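Side-chain contacts in putative pectin lyase (Geobacillus virus E2, PDB 7CHU), which serves as a tailspike of a deep-sea thermophilic bacteriophage and probably recognises, perhaps also degrades, polysaccharide on the surface of its host cell: residues Ile73-Asn76 / Val77-Gly81; Gly231-Arg235 / Asn236-Val240; Gln437-Asn441 / Thr442-Val446; Thr483-Thr486 / Ala487-Leu491. All coordinates share one frame; numbering follows the deposited sequence.

Contact 1 of 4, residues Ile73-Asn76 / Val77-Gly81; sequences IAVN and VKEFG
Asn76 and Glu79 are joined by two hydrogen bonds of opposite direction, with Lys78 N adding a third to the Asn76 amide. Lys78 N donates to Asn76 OD1 at 2.8 Å, in the plane of the amide carbonyl and on a lone pair, and Glu79 N donates to Asn76 O at 2.9 Å from above the plane of the backbone carbonyl. In return, Asn76 N reaches Glu79 OE2 at 3.0 Å with an N-H...O angle of 163°, meeting the carboxylate from above its plane. Asn76 CG stands anti to the backbone N (chi1 -166°), which swings OD1 forward over the start of the turn, while the extended Glu79 chain runs back past Asn76 O, with CB and CG beside that oxygen. A water lies 2.7 Å from Glu79 OE2 and 2.8 Å from Ala74 O, joining the carboxylate to the earlier chain.

The apolar part is smaller: Val75 CG1 approaches the Phe80 ring obliquely, 3.6 Å from CE1. Asn76 O lies at the edge of the same ring, 3.9 Å from CD1. Ala97 of helix 91-99 packs on both Val77 and Phe80.

Asn76 ND2 is engaged by Thr72 OG1 of the second subunit, so its amide serves the turn with one atom and the trimer with the other. The Asn76 OD1 to Lys78 N bond defines an Asx turn, turning strand 75-76, which runs parallel to strand 113-117, into the 3-10 segment 77-80, in keeping with an early turn of a pectate-lyase-like parallel beta-helix.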
ATOM      1  N   ILE A  73     -14.233 -28.515  -6.902  1.00 26.20           N
ATOM      2  CA  ILE A  73     -13.730 -27.318  -6.238  1.00 28.25           C
ATOM      3  C   ILE A  73     -12.250 -27.466  -5.894  1.00 27.76           C
ATOM      4  O   ILE A  73     -11.500 -26.487  -5.914  1.00 24.53           O
ATOM      5  CB  ILE A  73     -14.570 -27.023  -4.982  1.00 27.77           C
ATOM      6  CG1 ILE A  73     -16.046 -26.939  -5.342  1.00 29.19           C
ATOM      7  CG2 ILE A  73     -14.138 -25.710  -4.347  1.00 31.29           C
ATOM      8  CD1 ILE A  73     -16.459 -25.559  -5.817  1.00 31.19           C
ATOM      9  N   ALA A  74     -11.805 -28.682  -5.579  1.00 23.59           N
ATOM     10  CA  ALA A  74     -10.433 -28.886  -5.128  1.00 21.64           C
ATOM     11  C   ALA A  74     -10.184 -30.371  -4.941  1.00 23.64           C
ATOM     12  O   ALA A  74     -11.110 -31.151  -4.699  1.00 23.90           O
ATOM     13  CB  ALA A  74     -10.150 -28.142  -3.812  1.00 18.14           C
ATOM     14  N   VAL A  75      -8.916 -30.752  -5.070  1.00 18.97           N
ATOM     15  CA  VAL A  75      -8.451 -32.061  -4.647  1.00 17.48           C
ATOM     16  C   VAL A  75      -8.136 -31.961  -3.163  1.00 19.08           C
ATOM     17  O   VAL A  75      -7.257 -31.195  -2.765  1.00 19.16           O
ATOM     18  CB  VAL A  75      -7.227 -32.508  -5.450  1.00 19.95           C
ATOM     19  CG1 VAL A  75      -6.740 -33.857  -4.955  1.00 20.81           C
ATOM     20  CG2 VAL A  75      -7.576 -32.567  -6.921  1.00 25.58           C
ATOM     21  N   ASN A  76      -8.858 -32.723  -2.348  1.00 16.44           N
ATOM     22  CA  ASN A  76      -8.649 -32.778  -0.908  1.00 15.17           C
ATOM     23  C   ASN A  76      -7.637 -33.873  -0.598  1.00 18.23           C
ATOM     24  O   ASN A  76      -7.833 -35.034  -0.990  1.00 16.24           O
ATOM     25  CB  ASN A  76      -9.984 -33.043  -0.196  1.00 14.22           C
ATOM     26  CG  ASN A  76      -9.929 -32.788   1.305  1.00 15.37           C
ATOM     27  OD1 ASN A  76      -9.043 -33.272   1.984  1.00 16.94           O
ATOM     28  ND2 ASN A  76     -10.879 -31.999   1.825  1.00 16.27           N
ATOM     29  N   VAL A  77      -6.548 -33.510   0.091  1.00 15.06           N
ATOM     30  CA  VAL A  77      -5.525 -34.504   0.425  1.00 12.85           C
ATOM     31  C   VAL A  77      -6.110 -35.639   1.260  1.00 17.26           C
ATOM     32  O   VAL A  77      -5.584 -36.752   1.244  1.00 15.57           O
ATOM     33  CB  VAL A  77      -4.323 -33.853   1.152  1.00 16.18           C
ATOM     34  CG1 VAL A  77      -3.658 -32.818   0.252  1.00 13.62           C
ATOM     35  CG2 VAL A  77      -4.768 -33.232   2.505  1.00 11.91           C
ATOM     36  N   LYS A  78      -7.220 -35.403   1.962  1.00 15.43           N
ATOM     37  CA  LYS A  78      -7.819 -36.491   2.737  1.00 16.30           C
ATOM     38  C   LYS A  78      -8.298 -37.627   1.835  1.00 17.59           C
ATOM     39  O   LYS A  78      -8.375 -38.779   2.274  1.00 16.09           O
ATOM     40  CB  LYS A  78      -8.984 -35.963   3.578  1.00 17.70           C
ATOM     41  CG  LYS A  78      -8.974 -36.442   5.006  1.00 28.87           C
ATOM     42  CD  LYS A  78     -10.315 -36.220   5.688  1.00 36.09           C
ATOM     43  CE  LYS A  78     -10.464 -37.128   6.907  1.00 41.32           C
ATOM     44  NZ  LYS A  78     -11.363 -36.533   7.950  1.00 50.69           N
ATOM     45  N   GLU A  79      -8.644 -37.315   0.582  1.00 18.82           N
ATOM     46  CA  GLU A  79      -8.995 -38.347  -0.385  1.00 18.52           C
ATOM     47  C   GLU A  79      -7.862 -39.322  -0.628  1.00 19.70           C
ATOM     48  O   GLU A  79      -8.097 -40.412  -1.163  1.00 16.72           O
ATOM     49  CB  GLU A  79      -9.365 -37.739  -1.735  1.00 20.42           C
ATOM     50  CG  GLU A  79     -10.484 -36.733  -1.730  1.00 24.42           C
ATOM     51  CD  GLU A  79     -10.558 -35.994  -3.065  1.00 30.92           C
ATOM     52  OE1 GLU A  79     -10.180 -36.620  -4.094  1.00 30.87           O
ATOM     53  OE2 GLU A  79     -10.961 -34.797  -3.076  1.00 22.32           O
ATOM     54  N   PHE A  80      -6.635 -38.942  -0.311  1.00 13.46           N
ATOM     55  CA  PHE A  80      -5.474 -39.757  -0.634  1.00 18.62           C
ATOM     56  C   PHE A  80      -4.850 -40.377   0.602  1.00 19.62           C
ATOM     57  O   PHE A  80      -3.769 -40.971   0.517  1.00 20.80           O
ATOM     58  CB  PHE A  80      -4.473 -38.926  -1.435  1.00 15.15           C
ATOM     59  CG  PHE A  80      -4.934 -38.668  -2.842  1.00 17.74           C
ATOM     60  CD1 PHE A  80      -5.806 -37.619  -3.123  1.00 19.43           C
ATOM     61  CD2 PHE A  80      -4.565 -39.537  -3.870  1.00 19.93           C
ATOM     62  CE1 PHE A  80      -6.289 -37.420  -4.434  1.00 21.21           C
ATOM     63  CE2 PHE A  80      -5.010 -39.347  -5.180  1.00 21.42           C
ATOM     64  CZ  PHE A  80      -5.883 -38.290  -5.467  1.00 20.46           C
ATOM     65  N   GLY A  81      -5.518 -40.263   1.749  1.00 19.56           N
ATOM     66  CA  GLY A  81      -5.127 -40.988   2.939  1.00 22.18           C
ATOM     67  C   GLY A  81      -4.359 -40.220   3.997  1.00 21.76           C
ATOM     68  O   GLY A  81      -3.773 -40.859   4.880  1.00 18.71           O
TER
HETATM   69  O   HOH W   1     -12.091 -33.692  -5.303  1.00 28.44           O

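Contact 2 of 4, residues Gly231-Arg235 / Asn236-Val240; sequences GDLAR and NKHGV
Asp232 and Lys237 face each other as a single antiparallel hydrogen-bonded pair, the tight part of this loop. Asp232 N gives a nearly straight bond to Lys237 O at 2.8 Å, and Lys237 N returns one to Asp232 O at 3.1 Å. Arg235 N also donates to Asp232 O, from the opposite face of its plane, so two donors grip that carbonyl. Asn236 N bonds to Leu233 O at 3.0 Å; because Asn236 and Lys237 both face Asp232, and Asn236 has a positive phi of 63°, the geometry fits a G1 beta bulge.

The outer side is looser. Arg235 NE lies 3.0 Å from Asp232 OD2, but the oxygen sits well out of the guanidinium plane, making this a charge contact without a directed N-H. The Lys237 chain, bent at chi2 (-55°), runs past Arg235 O, with CE 3.4 Å away.

Inward, His238 NE2 donates to Asn236 OD1 at 2.9 Å, with that oxygen near the ring plane, while His238 ND1 is bonded to Ser266 N and the ring stacks with Tyr269. The loop connects strand 220-228 to strand 240-243 and is anchored at its His238 end beside strand 268-271.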
ATOM      1  N   GLY A 231      16.409 -19.721   9.534  1.00 15.89           N
ATOM      2  CA  GLY A 231      17.787 -19.443   9.178  1.00 15.53           C
ATOM      3  C   GLY A 231      18.770 -19.838  10.259  1.00 18.35           C
ATOM      4  O   GLY A 231      18.438 -20.469  11.265  1.00 15.23           O
ATOM      5  N   ASP A 232      20.024 -19.444  10.029  1.00 17.34           N
ATOM      6  CA  ASP A 232      21.149 -19.790  10.883  1.00 17.40           C
ATOM      7  C   ASP A 232      22.347 -18.992  10.391  1.00 19.21           C
ATOM      8  O   ASP A 232      22.947 -19.336   9.368  1.00 18.03           O
ATOM      9  CB  ASP A 232      21.443 -21.301  10.836  1.00 19.62           C
ATOM     10  CG  ASP A 232      22.643 -21.717  11.728  1.00 24.08           C
ATOM     11  OD1 ASP A 232      23.435 -20.875  12.165  1.00 27.82           O
ATOM     12  OD2 ASP A 232      22.815 -22.923  11.978  1.00 36.15           O
ATOM     13  N   LEU A 233      22.686 -17.926  11.103  1.00 15.29           N
ATOM     14  CA  LEU A 233      23.737 -17.031  10.627  1.00 18.74           C
ATOM     15  C   LEU A 233      25.059 -17.764  10.443  1.00 15.40           C
ATOM     16  O   LEU A 233      25.807 -17.479   9.496  1.00 15.89           O
ATOM     17  CB  LEU A 233      23.921 -15.871  11.596  1.00 19.75           C
ATOM     18  CG  LEU A 233      24.960 -14.881  11.089  1.00 21.67           C
ATOM     19  CD1 LEU A 233      24.515 -14.347   9.742  1.00 18.37           C
ATOM     20  CD2 LEU A 233      25.089 -13.765  12.097  1.00 23.04           C
ATOM     21  N   ALA A 234      25.372 -18.699  11.343  1.00 15.67           N
ATOM     22  CA  ALA A 234      26.645 -19.414  11.259  1.00 22.91           C
ATOM     23  C   ALA A 234      26.764 -20.215   9.971  1.00 21.92           C
ATOM     24  O   ALA A 234      27.886 -20.540   9.541  1.00 18.52           O
ATOM     25  CB  ALA A 234      26.832 -20.347  12.467  1.00 21.61           C
ATOM     26  N   ARG A 235      25.640 -20.519   9.328  1.00 17.91           N
ATOM     27  CA  ARG A 235      25.669 -21.278   8.098  1.00 17.63           C
ATOM     28  C   ARG A 235      25.159 -20.480   6.926  1.00 17.61           C
ATOM     29  O   ARG A 235      24.865 -21.072   5.878  1.00 18.43           O
ATOM     30  CB  ARG A 235      24.844 -22.551   8.231  1.00 20.80           C
ATOM     31  CG  ARG A 235      25.443 -23.575   9.123  1.00 27.12           C
ATOM     32  CD  ARG A 235      24.365 -24.519   9.519  1.00 33.33           C
ATOM     33  NE  ARG A 235      24.669 -24.983  10.857  1.00 38.61           N
ATOM     34  CZ  ARG A 235      24.306 -26.177  11.300  1.00 46.64           C
ATOM     35  NH1 ARG A 235      24.637 -26.606  12.511  1.00 46.32           N
ATOM     36  NH2 ARG A 235      23.593 -26.958  10.501  1.00 45.15           N
ATOM     37  N   ASN A 236      25.009 -19.167   7.091  1.00 15.09           N
ATOM     38  CA  ASN A 236      24.590 -18.284   6.000  1.00 20.00           C
ATOM     39  C   ASN A 236      23.187 -18.623   5.483  1.00 16.22           C
ATOM     40  O   ASN A 236      22.918 -18.548   4.280  1.00 16.35           O
ATOM     41  CB  ASN A 236      25.604 -18.320   4.859  1.00 20.61           C
ATOM     42  CG  ASN A 236      25.461 -17.151   3.955  1.00 24.18           C
ATOM     43  OD1 ASN A 236      25.004 -16.100   4.386  1.00 22.69           O
ATOM     44  ND2 ASN A 236      25.836 -17.311   2.689  1.00 22.58           N
ATOM     45  N   LYS A 237      22.291 -19.006   6.394  1.00 14.96           N
ATOM     46  CA  LYS A 237      20.885 -19.263   6.078  1.00 14.85           C
ATOM     47  C   LYS A 237      20.006 -18.165   6.677  1.00 17.93           C
ATOM     48  O   LYS A 237      20.244 -17.722   7.812  1.00 14.81           O
ATOM     49  CB  LYS A 237      20.441 -20.629   6.606  1.00 13.31           C
ATOM     50  CG  LYS A 237      21.354 -21.776   6.201  1.00 15.07           C
ATOM     51  CD  LYS A 237      21.562 -21.862   4.700  1.00 14.54           C
ATOM     52  CE  LYS A 237      22.490 -23.036   4.344  1.00 18.69           C
ATOM     53  NZ  LYS A 237      22.865 -22.989   2.916  1.00 19.96           N
ATOM     54  N   HIS A 238      18.978 -17.743   5.920  1.00 15.03           N
ATOM     55  CA  HIS A 238      18.244 -16.517   6.221  1.00 12.89           C
ATOM     56  C   HIS A 238      16.731 -16.729   6.118  1.00 14.20           C
ATOM     57  O   HIS A 238      16.248 -17.779   5.679  1.00 12.08           O
ATOM     58  CB  HIS A 238      18.734 -15.382   5.306  1.00 14.06           C
ATOM     59  CG  HIS A 238      20.225 -15.172   5.386  1.00 14.21           C
ATOM     60  ND1 HIS A 238      20.817 -14.466   6.407  1.00 15.49           N
ATOM     61  CD2 HIS A 238      21.241 -15.614   4.600  1.00 15.71           C
ATOM     62  CE1 HIS A 238      22.129 -14.454   6.240  1.00 16.61           C
ATOM     63  NE2 HIS A 238      22.416 -15.149   5.151  1.00 17.72           N
ATOM     64  N   GLY A 239      15.974 -15.731   6.591  1.00 13.91           N
ATOM     65  CA  GLY A 239      14.525 -15.854   6.587  1.00 13.63           C
ATOM     66  C   GLY A 239      13.958 -16.017   5.191  1.00 12.56           C
ATOM     67  O   GLY A 239      13.192 -16.946   4.919  1.00 14.52           O
ATOM     68  N   VAL A 240      14.333 -15.118   4.286  1.00 12.58           N
ATOM     69  CA  VAL A 240      14.014 -15.200   2.859  1.00 11.97           C
ATOM     70  C   VAL A 240      15.314 -14.969   2.104  1.00 14.34           C
ATOM     71  O   VAL A 240      16.001 -13.976   2.355  1.00 16.90           O
ATOM     72  CB  VAL A 240      12.973 -14.150   2.428  1.00 15.90           C
ATOM     73  CG1 VAL A 240      12.674 -14.285   0.916  1.00 16.42           C
ATOM     74  CG2 VAL A 240      11.703 -14.294   3.233  1.00 17.26           C
TER

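Contact 3 of 4, residues Gln437-Asn441 / Thr442-Val446; sequences QIADN and TVDGV
Asn441 lays its amide across the carboxylate of Asp444, the two planes 68° apart. Its ND2 donates to Asp444 OD2 at 2.9 Å; the oxygen lies in the amide plane of Asn441, whereas the nitrogen approaches from above the carboxylate plane. On the other branch, OD1 accepts from Asp444 N at 2.9 Å, with the donor tilted from the carbonyl plane. With CG placed between the backbone N and the carbonyl carbon (chi1 70°), both amide atoms are turned onto the same residue, one onto its backbone and the other onto its side chain. Asp444 OD2 has a second partner, a salt bridge to Arg410 NH2, whose charge would favour an ionised carboxylate.

The backbone completes the pattern: Gly445 N donates to Asn441 O at 3.1 Å, nearly straight on to the carbonyl. Together with the Asp444 N to Asn441 OD1 bond this is an Asx motif, set in the loop that connects the antiparallel strands 433-438 and 446-451.

Nearer those strands, Ala439 N bonds to Gly445 O at 3.0 Å, and Ala439 CB packs on Asp444 CB at 3.4 Å. A water donates to both Gln437 O and Gly445 O. Beyond it, Ile438 and Val446 form a non-hydrogen-bonded pair with CG1 atoms 4.3 Å apart, and Val446 also packs on Phe448 of the second subunit. Asp440, its CB pointing away from 442-446, forms a salt bridge through OD2 with Arg401 of the second subunit.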
ATOM      1  N   GLN A 437      24.314  30.223   5.826  1.00 14.52           N
ATOM      2  CA  GLN A 437      23.434  29.867   6.928  1.00 16.34           C
ATOM      3  C   GLN A 437      22.598  31.086   7.292  1.00 18.15           C
ATOM      4  O   GLN A 437      23.127  32.199   7.415  1.00 15.70           O
ATOM      5  CB  GLN A 437      24.219  29.335   8.130  1.00 18.23           C
ATOM      6  CG  GLN A 437      25.345  30.239   8.651  1.00 15.54           C
ATOM      7  CD  GLN A 437      26.258  29.497   9.629  1.00 21.57           C
ATOM      8  OE1 GLN A 437      26.547  28.302   9.465  1.00 21.89           O
ATOM      9  NE2 GLN A 437      26.717  30.203  10.651  1.00 22.72           N
ATOM     10  N   ILE A 438      21.290  30.867   7.436  1.00 17.00           N
ATOM     11  CA  ILE A 438      20.298  31.928   7.607  1.00 16.37           C
ATOM     12  C   ILE A 438      19.723  31.811   9.016  1.00 19.37           C
ATOM     13  O   ILE A 438      19.042  30.835   9.334  1.00 14.46           O
ATOM     14  CB  ILE A 438      19.205  31.832   6.536  1.00 18.31           C
ATOM     15  CG1 ILE A 438      19.836  31.889   5.134  1.00 15.42           C
ATOM     16  CG2 ILE A 438      18.139  32.891   6.726  1.00 16.15           C
ATOM     17  CD1 ILE A 438      18.844  31.463   4.047  1.00 15.84           C
ATOM     18  N   ALA A 439      20.008  32.798   9.869  1.00 15.71           N
ATOM     19  CA  ALA A 439      19.654  32.743  11.277  1.00 17.97           C
ATOM     20  C   ALA A 439      18.378  33.528  11.540  1.00 16.23           C
ATOM     21  O   ALA A 439      17.854  34.220  10.666  1.00 19.10           O
ATOM     22  CB  ALA A 439      20.800  33.288  12.136  1.00 19.00           C
ATOM     23  N   ASP A 440      17.843  33.374  12.745  1.00 17.24           N
ATOM     24  CA  ASP A 440      16.772  34.245  13.223  1.00 20.61           C
ATOM     25  C   ASP A 440      17.226  35.013  14.466  1.00 20.83           C
ATOM     26  O   ASP A 440      16.500  35.139  15.458  1.00 19.59           O
ATOM     27  CB  ASP A 440      15.453  33.490  13.450  1.00 17.97           C
ATOM     28  CG  ASP A 440      15.595  32.206  14.254  1.00 25.33           C
ATOM     29  OD1 ASP A 440      16.498  32.130  15.115  1.00 24.93           O
ATOM     30  OD2 ASP A 440      14.777  31.268  14.023  1.00 24.69           O
ATOM     31  N   ASN A 441      18.443  35.539  14.409  1.00 19.61           N
ATOM     32  CA  ASN A 441      18.931  36.482  15.404  1.00 20.29           C
ATOM     33  C   ASN A 441      19.693  37.592  14.687  1.00 20.17           C
ATOM     34  O   ASN A 441      20.243  37.392  13.595  1.00 17.72           O
ATOM     35  CB  ASN A 441      19.786  35.782  16.482  1.00 24.97           C
ATOM     36  CG  ASN A 441      21.131  35.286  15.963  1.00 24.52           C
ATOM     37  OD1 ASN A 441      22.053  36.069  15.732  1.00 24.27           O
ATOM     38  ND2 ASN A 441      21.264  33.980  15.833  1.00 24.10           N
ATOM     39  N   THR A 442      19.679  38.788  15.292  1.00 16.72           N
ATOM     40  CA  THR A 442      20.168  40.000  14.638  1.00 16.90           C
ATOM     41  C   THR A 442      21.684  40.064  14.538  1.00 22.65           C
ATOM     42  O   THR A 442      22.201  40.875  13.760  1.00 22.33           O
ATOM     43  CB  THR A 442      19.706  41.243  15.408  1.00 20.72           C
ATOM     44  OG1 THR A 442      20.140  41.113  16.758  1.00 16.68           O
ATOM     45  CG2 THR A 442      18.187  41.380  15.376  1.00 17.76           C
ATOM     46  N   VAL A 443      22.408  39.281  15.343  1.00 18.05           N
ATOM     47  CA  VAL A 443      23.860  39.230  15.219  1.00 24.21           C
ATOM     48  C   VAL A 443      24.286  38.476  13.949  1.00 24.51           C
ATOM     49  O   VAL A 443      25.179  38.919  13.218  1.00 25.38           O
ATOM     50  CB  VAL A 443      24.470  38.600  16.491  1.00 27.08           C
ATOM     51  CG1 VAL A 443      25.976  38.597  16.399  1.00 28.84           C
ATOM     52  CG2 VAL A 443      24.038  39.366  17.731  1.00 31.28           C
ATOM     53  N   ASP A 444      23.664  37.325  13.663  1.00 22.91           N
ATOM     54  CA  ASP A 444      24.099  36.481  12.544  1.00 22.30           C
ATOM     55  C   ASP A 444      23.509  36.917  11.208  1.00 21.24           C
ATOM     56  O   ASP A 444      24.215  36.927  10.189  1.00 19.10           O
ATOM     57  CB  ASP A 444      23.702  35.033  12.792  1.00 22.22           C
ATOM     58  CG  ASP A 444      24.394  34.431  13.981  1.00 29.20           C
ATOM     59  OD1 ASP A 444      25.525  34.872  14.284  1.00 25.46           O
ATOM     60  OD2 ASP A 444      23.808  33.499  14.589  1.00 31.74           O
ATOM     61  N   GLY A 445      22.206  37.214  11.183  1.00 16.32           N
ATOM     62  CA  GLY A 445      21.535  37.507   9.932  1.00 14.68           C
ATOM     63  C   GLY A 445      21.765  36.379   8.939  1.00 17.03           C
ATOM     64  O   GLY A 445      21.758  35.191   9.293  1.00 16.73           O
ATOM     65  N   VAL A 446      22.045  36.753   7.693  1.00 12.63           N
ATOM     66  CA  VAL A 446      22.465  35.805   6.665  1.00 13.98           C
ATOM     67  C   VAL A 446      23.989  35.772   6.670  1.00 17.09           C
ATOM     68  O   VAL A 446      24.628  36.815   6.469  1.00 16.73           O
ATOM     69  CB  VAL A 446      21.938  36.217   5.283  1.00 13.59           C
ATOM     70  CG1 VAL A 446      22.389  35.206   4.231  1.00 12.60           C
ATOM     71  CG2 VAL A 446      20.377  36.354   5.294  1.00  7.89           C
TER
HETATM   72  O   HOH W   2      23.516  33.229   9.961  1.00 20.16           O

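Contact 4 of 4, residues Thr483-Thr486 / Ala487-Leu491; sequences TPVT and ASSTL
Ser489 points back at Thr486 across the turn, and its side chain can be followed outward atom by atom. Its CB lies 3.4 Å from Thr486 OG1, close beside the hydroxyl. One bond further, OG donates to Thr486 O at 2.9 Å, tilted only 19° from the carbonyl plane, and passes 4.0 Å from Val485 CB. A chi1 of 75°, which tucks OG between the backbone N and the carbonyl carbon, is what lets the hydroxyl turn inward.

The backbone of the same residue acts alongside: Ser489 N donates to Thr486 O at 3.2 Å from well above the carbonyl plane, so one carbonyl takes two bonds from one residue. That backbone bond closes a beta turn from Thr486 to Ser489. A weak bond of 3.4 Å also links Ser489 N to Thr486 OG1.

The next carbonyl repeats the theme. Ala487 O receives Thr490 N, and Thr490 OG1 in the carbonyl plane at a modelled 2.5 Å, a doubtfully short length. Thr490 CG2 meanwhile rests 3.7 Å from Thr486 O. Phe496 of strand 494-498 packs on Val485, Ala487 and Thr490, and Pro479 of the third subunit lies on Thr490.

Across the turn, neutral hydroxyls and amides meet carbonyls, while Lys507 NZ bonds Thr490 O from outside; this implies a turn held by short-range polar bonds, two converging on Thr486 O.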
ATOM      1  N   THR A 483      36.871  43.861  -9.211  1.00 20.31           N
ATOM      2  CA  THR A 483      37.256  43.600 -10.590  1.00 20.06           C
ATOM      3  C   THR A 483      37.014  44.853 -11.410  1.00 19.53           C
ATOM      4  O   THR A 483      35.902  45.400 -11.360  1.00 21.24           O
ATOM      5  CB  THR A 483      36.440  42.441 -11.165  1.00 24.50           C
ATOM      6  OG1 THR A 483      36.750  41.240 -10.448  1.00 26.40           O
ATOM      7  CG2 THR A 483      36.772  42.251 -12.650  1.00 24.38           C
ATOM      8  N   PRO A 484      38.007  45.358 -12.147  1.00 22.80           N
ATOM      9  CA  PRO A 484      37.818  46.637 -12.856  1.00 23.84           C
ATOM     10  C   PRO A 484      36.698  46.559 -13.893  1.00 22.60           C
ATOM     11  O   PRO A 484      36.592  45.590 -14.641  1.00 19.55           O
ATOM     12  CB  PRO A 484      39.189  46.890 -13.515  1.00 21.21           C
ATOM     13  CG  PRO A 484      40.190  46.134 -12.626  1.00 20.96           C
ATOM     14  CD  PRO A 484      39.412  44.886 -12.197  1.00 24.96           C
ATOM     15  N   VAL A 485      35.884  47.617 -13.955  1.00 19.34           N
ATOM     16  CA  VAL A 485      34.801  47.760 -14.926  1.00 21.49           C
ATOM     17  C   VAL A 485      34.903  49.140 -15.564  1.00 22.61           C
ATOM     18  O   VAL A 485      35.589  50.029 -15.065  1.00 24.06           O
ATOM     19  CB  VAL A 485      33.396  47.590 -14.297  1.00 20.75           C
ATOM     20  CG1 VAL A 485      33.230  46.194 -13.705  1.00 22.89           C
ATOM     21  CG2 VAL A 485      33.160  48.680 -13.223  1.00 17.17           C
ATOM     22  N   THR A 486      34.144  49.330 -16.638  1.00 21.45           N
ATOM     23  CA  THR A 486      34.103  50.619 -17.311  1.00 22.38           C
ATOM     24  C   THR A 486      33.261  51.607 -16.516  1.00 26.14           C
ATOM     25  O   THR A 486      32.272  51.238 -15.871  1.00 23.28           O
ATOM     26  CB  THR A 486      33.506  50.479 -18.710  1.00 27.55           C
ATOM     27  OG1 THR A 486      32.098  50.209 -18.597  1.00 25.52           O
ATOM     28  CG2 THR A 486      34.196  49.349 -19.485  1.00 28.23           C
ATOM     29  N   ALA A 487      33.641  52.886 -16.608  1.00 22.50           N
ATOM     30  CA  ALA A 487      32.921  53.930 -15.891  1.00 23.35           C
ATOM     31  C   ALA A 487      31.491  54.076 -16.402  1.00 25.04           C
ATOM     32  O   ALA A 487      30.559  54.267 -15.605  1.00 21.17           O
ATOM     33  CB  ALA A 487      33.666  55.262 -16.008  1.00 23.44           C
ATOM     34  N   SER A 488      31.294  53.972 -17.726  1.00 24.15           N
ATOM     35  CA  SER A 488      29.953  54.143 -18.285  1.00 25.55           C
ATOM     36  C   SER A 488      28.986  53.058 -17.835  1.00 22.93           C
ATOM     37  O   SER A 488      27.768  53.250 -17.937  1.00 27.51           O
ATOM     38  CB  SER A 488      30.004  54.183 -19.814  1.00 23.32           C
ATOM     39  OG  SER A 488      30.636  53.022 -20.322  1.00 30.61           O
ATOM     40  N   SER A 489      29.482  51.928 -17.334  1.00 24.17           N
ATOM     41  CA  SER A 489      28.555  50.888 -16.889  1.00 24.03           C
ATOM     42  C   SER A 489      27.999  51.148 -15.494  1.00 25.61           C
ATOM     43  O   SER A 489      27.110  50.413 -15.054  1.00 26.89           O
ATOM     44  CB  SER A 489      29.228  49.507 -16.920  1.00 24.29           C
ATOM     45  OG  SER A 489      30.145  49.315 -15.839  1.00 24.65           O
ATOM     46  N   THR A 490      28.501  52.159 -14.790  1.00 20.40           N
ATOM     47  CA  THR A 490      28.157  52.369 -13.394  1.00 20.01           C
ATOM     48  C   THR A 490      26.871  53.184 -13.271  1.00 22.25           C
ATOM     49  O   THR A 490      26.620  54.115 -14.043  1.00 23.15           O
ATOM     50  CB  THR A 490      29.317  53.064 -12.665  1.00 21.66           C
ATOM     51  OG1 THR A 490      29.591  54.314 -13.300  1.00 21.89           O
ATOM     52  CG2 THR A 490      30.572  52.228 -12.764  1.00 19.65           C
ATOM     53  N   LEU A 491      26.049  52.804 -12.306  1.00 20.31           N
ATOM     54  CA  LEU A 491      24.922  53.597 -11.856  1.00 19.80           C
ATOM     55  C   LEU A 491      25.404  54.701 -10.917  1.00 18.83           C
ATOM     56  O   LEU A 491      26.520  54.658 -10.407  1.00 17.55           O
ATOM     57  CB  LEU A 491      23.918  52.711 -11.125  1.00 18.43           C
ATOM     58  CG  LEU A 491      23.373  51.514 -11.908  1.00 22.38           C
ATOM     59  CD1 LEU A 491      22.549  50.666 -10.971  1.00 22.17           C
ATOM     60  CD2 LEU A 491      22.568  51.994 -13.084  1.00 25.36           C
TER

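In the fold
Along the chain the four contacts come strictly in series; each closes before the next opens, and none nests or crosses. Contact 1 follows helix 60-70 and turns strand 75-76 toward helix 91-99. Contact 2, its centre 34 Å away, shapes the loop between strands 220-228 and 240-243 within the same pectate-lyase-like region. Contact 3 bends strand 433-438 back to 446-451, where the pairing has become antiparallel, and lies on the opposite side of the chain's centre from contact 1; both touch the second subunit. Contact 4, its centre 32 Å from that of contact 3, turns the chain between strands 480-481 and 494-498, mainly against the third subunit.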